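Local atomic coordinates of Tb427.07.360- putative uncharacterized metacyclic invariant surface protein from Trypanosoma brucei (Trypanosoma brucei, PDB entry 5VTL), a protein that is of unknown function but is probably an invariant surface protein of the metacyclic parasite, built as an extended bundle of helices. Residues A[1-13]-A[147-159]. Sequence-based numbering, arbitrary orientation.
Sequences QNTVSHVSAACLF and AVEFGCEFFTGDI
H6 and F155 meet in a T-shaped stack where two antiparallel helices pack in the head of this extended helical bundle. One helix is the start of 4-58; the other is the end of 141-154. Their axes come within 8.7 Å. The edge of the H6 imidazole faces the F155 ring, with the planes at 65°. H6 ND1 sits over the middle of that ring. F155 CG lies anti to the carbonyl carbon (chi1 -72°), and the ring end reaches back to the first helix, where CZ is 3.6 Å from H6 CB. The methyl of A9 meets the rim of the same ring and also rests on F150 CB. This side is closed in further by helix 105-116, where Y111 touches H6 and A10. At the far end, A147 CB fits between L12 CD2 and F13 CD1. A water donates to A9 O and A147 O and so bridges the two backbones.

The other side is looser. S5 CB lies over one face of F154, 3.6 Å from the ring centroid, and L12 CD1 touches F150 CE2. Beyond F155, at the start of the chain, Q1 is exposed, yet its amide grips the turn between helices 141-154 and 157-209. T156 N donates to Q1 OE1 at 3.0 Å. Q1 NE2 donates to T156 OG1 at 3.3 Å, with the hydroxyl oxygen 21° out of the amide plane.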
loop_
_atom_site.group_PDB
_atom_site.type_symbol
_atom_site.label_atom_id
_atom_site.label_comp_id
_atom_site.label_asym_id
_atom_site.label_seq_id
_atom_site.Cartn_x
_atom_site.Cartn_y
_atom_site.Cartn_z
ATOM N N GLN A 1 -21.899 28.728 -3.362
ATOM C CA GLN A 1 -21.153 27.784 -2.506
ATOM C C GLN A 1 -19.664 27.982 -2.721
ATOM O O GLN A 1 -18.962 27.092 -3.189
ATOM C CB GLN A 1 -21.566 26.327 -2.766
ATOM C CG GLN A 1 -23.046 26.088 -2.421
ATOM C CD GLN A 1 -23.493 24.630 -2.470
ATOM O OE1 GLN A 1 -23.089 23.810 -1.640
ATOM N NE2 GLN A 1 -24.377 24.316 -3.414
ATOM N N ASN A 2 -19.197 29.175 -2.376
ATOM C CA ASN A 2 -17.795 29.536 -2.592
ATOM C C ASN A 2 -17.153 30.239 -1.385
ATOM O O ASN A 2 -16.281 31.096 -1.524
ATOM C CB ASN A 2 -17.662 30.389 -3.847
ATOM C CG ASN A 2 -18.511 31.627 -3.812
ATOM O OD1 ASN A 2 -19.146 31.951 -2.794
ATOM N ND2 ASN A 2 -18.561 32.323 -4.944
ATOM N N THR A 3 -17.580 29.841 -0.200
ATOM C CA THR A 3 -16.939 30.302 1.013
ATOM C C THR A 3 -15.557 29.664 1.142
ATOM O O THR A 3 -15.259 28.659 0.495
ATOM C CB THR A 3 -17.756 29.920 2.248
ATOM O OG1 THR A 3 -17.674 28.511 2.452
ATOM C CG2 THR A 3 -19.216 30.339 2.098
ATOM N N VAL A 4 -14.728 30.241 2.004
ATOM C CA VAL A 4 -13.431 29.663 2.336
ATOM C C VAL A 4 -13.520 28.160 2.623
ATOM O O VAL A 4 -12.741 27.389 2.086
ATOM C CB VAL A 4 -12.824 30.431 3.533
ATOM C CG1 VAL A 4 -11.637 29.708 4.108
ATOM C CG2 VAL A 4 -12.444 31.836 3.061
ATOM N N SER A 5 -14.506 27.740 3.421
ATOM C CA SER A 5 -14.640 26.322 3.750
ATOM C C SER A 5 -14.975 25.466 2.517
ATOM O O SER A 5 -14.451 24.349 2.396
ATOM C CB SER A 5 -15.681 26.114 4.840
ATOM O OG SER A 5 -15.216 26.659 6.061
ATOM N N HIS A 6 -15.830 25.966 1.622
ATOM C CA HIS A 6 -16.175 25.211 0.409
ATOM C C HIS A 6 -14.906 25.031 -0.413
ATOM O O HIS A 6 -14.592 23.944 -0.883
ATOM C CB HIS A 6 -17.193 25.926 -0.472
ATOM C CG HIS A 6 -18.559 26.091 0.126
ATOM N ND1 HIS A 6 -19.471 25.063 0.217
ATOM C CD2 HIS A 6 -19.196 27.194 0.581
ATOM C CE1 HIS A 6 -20.597 25.523 0.729
ATOM N NE2 HIS A 6 -20.453 26.812 0.966
ATOM N N VAL A 7 -14.167 26.111 -0.588
ATOM C CA VAL A 7 -12.971 26.046 -1.436
ATOM C C VAL A 7 -11.892 25.185 -0.784
ATOM O O VAL A 7 -11.195 24.422 -1.460
ATOM C CB VAL A 7 -12.455 27.468 -1.746
ATOM C CG1 VAL A 7 -11.138 27.420 -2.508
ATOM C CG2 VAL A 7 -13.485 28.202 -2.547
ATOM N N SER A 8 -11.747 25.264 0.539
ATOM C CA SER A 8 -10.775 24.414 1.215
ATOM C C SER A 8 -11.053 22.919 0.989
ATOM O O SER A 8 -10.134 22.125 0.727
ATOM C CB SER A 8 -10.748 24.716 2.718
ATOM O OG SER A 8 -10.142 25.962 2.942
ATOM N N ALA A 9 -12.317 22.551 1.125
ATOM C CA ALA A 9 -12.758 21.184 0.888
ATOM C C ALA A 9 -12.459 20.743 -0.553
ATOM O O ALA A 9 -11.934 19.651 -0.793
ATOM C CB ALA A 9 -14.235 21.085 1.148
ATOM N N ALA A 10 -12.792 21.592 -1.514
ATOM C CA ALA A 10 -12.569 21.267 -2.920
ATOM C C ALA A 10 -11.088 21.132 -3.227
ATOM O O ALA A 10 -10.690 20.276 -4.005
ATOM C CB ALA A 10 -13.181 22.326 -3.814
ATOM N N CYS A 11 -10.275 22.004 -2.639
ATOM C CA CYS A 11 -8.849 21.959 -2.900
ATOM C C CYS A 11 -8.213 20.675 -2.340
ATOM O O CYS A 11 -7.439 19.996 -3.010
ATOM C CB CYS A 11 -8.156 23.204 -2.345
ATOM S SG CYS A 11 -6.394 23.171 -2.736
ATOM N N LEU A 12 -8.557 20.321 -1.109
ATOM C CA LEU A 12 -8.087 19.063 -0.534
ATOM C C LEU A 12 -8.429 17.877 -1.428
ATOM O O LEU A 12 -7.594 16.990 -1.650
ATOM C CB LEU A 12 -8.680 18.875 0.860
ATOM C CG LEU A 12 -8.072 17.777 1.738
ATOM C CD1 LEU A 12 -8.267 18.136 3.220
ATOM C CD2 LEU A 12 -8.716 16.419 1.458
ATOM N N PHE A 13 -9.637 17.880 -1.973
ATOM C CA PHE A 13 -10.097 16.789 -2.834
ATOM C C PHE A 13 -9.298 16.759 -4.161
ATOM O O PHE A 13 -8.822 15.708 -4.601
ATOM C CB PHE A 13 -11.597 16.974 -3.089
ATOM C CG PHE A 13 -12.251 15.825 -3.795
ATOM C CD1 PHE A 13 -11.781 14.531 -3.642
ATOM C CD2 PHE A 13 -13.327 16.050 -4.645
ATOM C CE1 PHE A 13 -12.390 13.479 -4.296
ATOM C CE2 PHE A 13 -13.943 14.991 -5.305
ATOM C CZ PHE A 13 -13.468 13.711 -5.132
ATOM N N ALA A 147 -11.700 13.772 2.482
ATOM C CA ALA A 147 -12.108 14.609 1.358
ATOM C C ALA A 147 -13.621 14.550 1.132
ATOM O O ALA A 147 -14.299 15.578 0.985
ATOM C CB ALA A 147 -11.353 14.195 0.118
ATOM N N VAL A 148 -14.158 13.334 1.129
ATOM C CA VAL A 148 -15.589 13.159 0.950
ATOM C C VAL A 148 -16.301 13.777 2.149
ATOM O O VAL A 148 -17.303 14.483 2.007
ATOM C CB VAL A 148 -15.920 11.663 0.798
ATOM C CG1 VAL A 148 -17.423 11.428 0.894
ATOM C CG2 VAL A 148 -15.343 11.130 -0.538
ATOM N N GLU A 149 -15.771 13.523 3.341
ATOM C CA GLU A 149 -16.393 14.063 4.556
ATOM C C GLU A 149 -16.484 15.579 4.519
ATOM O O GLU A 149 -17.510 16.148 4.892
ATOM C CB GLU A 149 -15.656 13.600 5.808
ATOM C CG GLU A 149 -15.942 12.161 6.145
ATOM C CD GLU A 149 -15.095 11.637 7.271
ATOM O OE1 GLU A 149 -14.224 12.381 7.788
ATOM O OE2 GLU A 149 -15.304 10.470 7.628
ATOM N N PHE A 150 -15.426 16.241 4.059
ATOM C CA PHE A 150 -15.413 17.701 4.065
ATOM C C PHE A 150 -16.388 18.209 3.035
ATOM O O PHE A 150 -17.092 19.201 3.258
ATOM C CB PHE A 150 -14.008 18.246 3.769
ATOM C CG PHE A 150 -13.066 18.235 4.941
ATOM C CD1 PHE A 150 -13.437 18.741 6.188
ATOM C CD2 PHE A 150 -11.793 17.730 4.793
ATOM C CE1 PHE A 150 -12.548 18.750 7.240
ATOM C CE2 PHE A 150 -10.895 17.741 5.855
ATOM C CZ PHE A 150 -11.267 18.245 7.072
ATOM N N GLY A 151 -16.439 17.535 1.879
ATOM C CA GLY A 151 -17.379 17.932 0.858
ATOM C C GLY A 151 -18.801 17.853 1.393
ATOM O O GLY A 151 -19.621 18.731 1.173
ATOM N N CYS A 152 -19.093 16.782 2.110
ATOM C CA CYS A 152 -20.423 16.585 2.647
ATOM C C CYS A 152 -20.726 17.577 3.792
ATOM O O CYS A 152 -21.872 17.994 3.968
ATOM C CB CYS A 152 -20.590 15.129 3.092
ATOM S SG CYS A 152 -20.885 14.036 1.697
ATOM N N GLU A 153 -19.705 17.965 4.550
ATOM C CA GLU A 153 -19.907 18.910 5.649
ATOM C C GLU A 153 -20.309 20.303 5.129
ATOM O O GLU A 153 -21.161 20.996 5.730
ATOM C CB GLU A 153 -18.644 18.999 6.521
ATOM C CG GLU A 153 -18.759 19.976 7.690
ATOM C CD GLU A 153 -17.533 20.000 8.577
ATOM O OE1 GLU A 153 -16.546 19.290 8.287
ATOM O OE2 GLU A 153 -17.553 20.755 9.556
ATOM N N PHE A 154 -19.707 20.719 4.016
ATOM C CA PHE A 154 -19.859 22.103 3.571
ATOM C C PHE A 154 -20.786 22.348 2.385
ATOM O O PHE A 154 -21.433 23.393 2.330
ATOM C CB PHE A 154 -18.479 22.740 3.365
ATOM C CG PHE A 154 -17.704 22.858 4.640
ATOM C CD1 PHE A 154 -18.130 23.722 5.636
ATOM C CD2 PHE A 154 -16.585 22.082 4.868
ATOM C CE1 PHE A 154 -17.441 23.814 6.818
ATOM C CE2 PHE A 154 -15.894 22.172 6.063
ATOM C CZ PHE A 154 -16.329 23.041 7.037
ATOM N N PHE A 155 -20.866 21.407 1.447
ATOM C CA PHE A 155 -21.702 21.576 0.287
ATOM C C PHE A 155 -23.080 21.040 0.627
ATOM O O PHE A 155 -23.259 20.351 1.645
ATOM C CB PHE A 155 -21.095 20.890 -0.937
ATOM C CG PHE A 155 -19.864 21.618 -1.479
ATOM C CD1 PHE A 155 -18.615 21.404 -0.922
ATOM C CD2 PHE A 155 -19.984 22.551 -2.488
ATOM C CE1 PHE A 155 -17.510 22.092 -1.384
ATOM C CE2 PHE A 155 -18.892 23.227 -2.968
ATOM C CZ PHE A 155 -17.655 22.995 -2.426
ATOM N N THR A 156 -24.040 21.382 -0.219
ATOM C CA THR A 156 -25.417 20.932 -0.069
ATOM C C THR A 156 -25.543 19.410 -0.213
ATOM O O THR A 156 -24.679 18.742 -0.789
ATOM C CB THR A 156 -26.357 21.703 -1.040
ATOM O OG1 THR A 156 -25.865 21.610 -2.381
ATOM C CG2 THR A 156 -26.436 23.168 -0.650
ATOM N N GLY A 157 -26.593 18.851 0.378
ATOM C CA GLY A 157 -26.804 17.411 0.364
ATOM C C GLY A 157 -26.835 16.766 -1.011
ATOM O O GLY A 157 -26.422 15.617 -1.161
ATOM N N ASP A 158 -27.322 17.487 -2.018
ATOM C CA ASP A 158 -27.354 16.942 -3.375
ATOM C C ASP A 158 -25.924 16.716 -3.850
ATOM O O ASP A 158 -25.618 15.698 -4.466
ATOM C CB ASP A 158 -28.088 17.866 -4.342
ATOM C CG ASP A 158 -27.577 19.302 -4.303
ATOM O OD1 ASP A 158 -27.102 19.767 -3.245
ATOM O OD2 ASP A 158 -27.653 19.980 -5.349
ATOM N N ILE A 159 -25.048 17.652 -3.512
ATOM C CA ILE A 159 -23.648 17.565 -3.909
ATOM C C ILE A 159 -22.935 16.484 -3.097
ATOM O O ILE A 159 -22.117 15.729 -3.646
ATOM C CB ILE A 159 -22.978 18.925 -3.780
ATOM C CG1 ILE A 159 -23.501 19.850 -4.899
ATOM C CG2 ILE A 159 -21.447 18.815 -3.816
ATOM C CD1 ILE A 159 -23.167 21.285 -4.715
HETATM O O HOH W 1 -12.443 17.739 0.928
#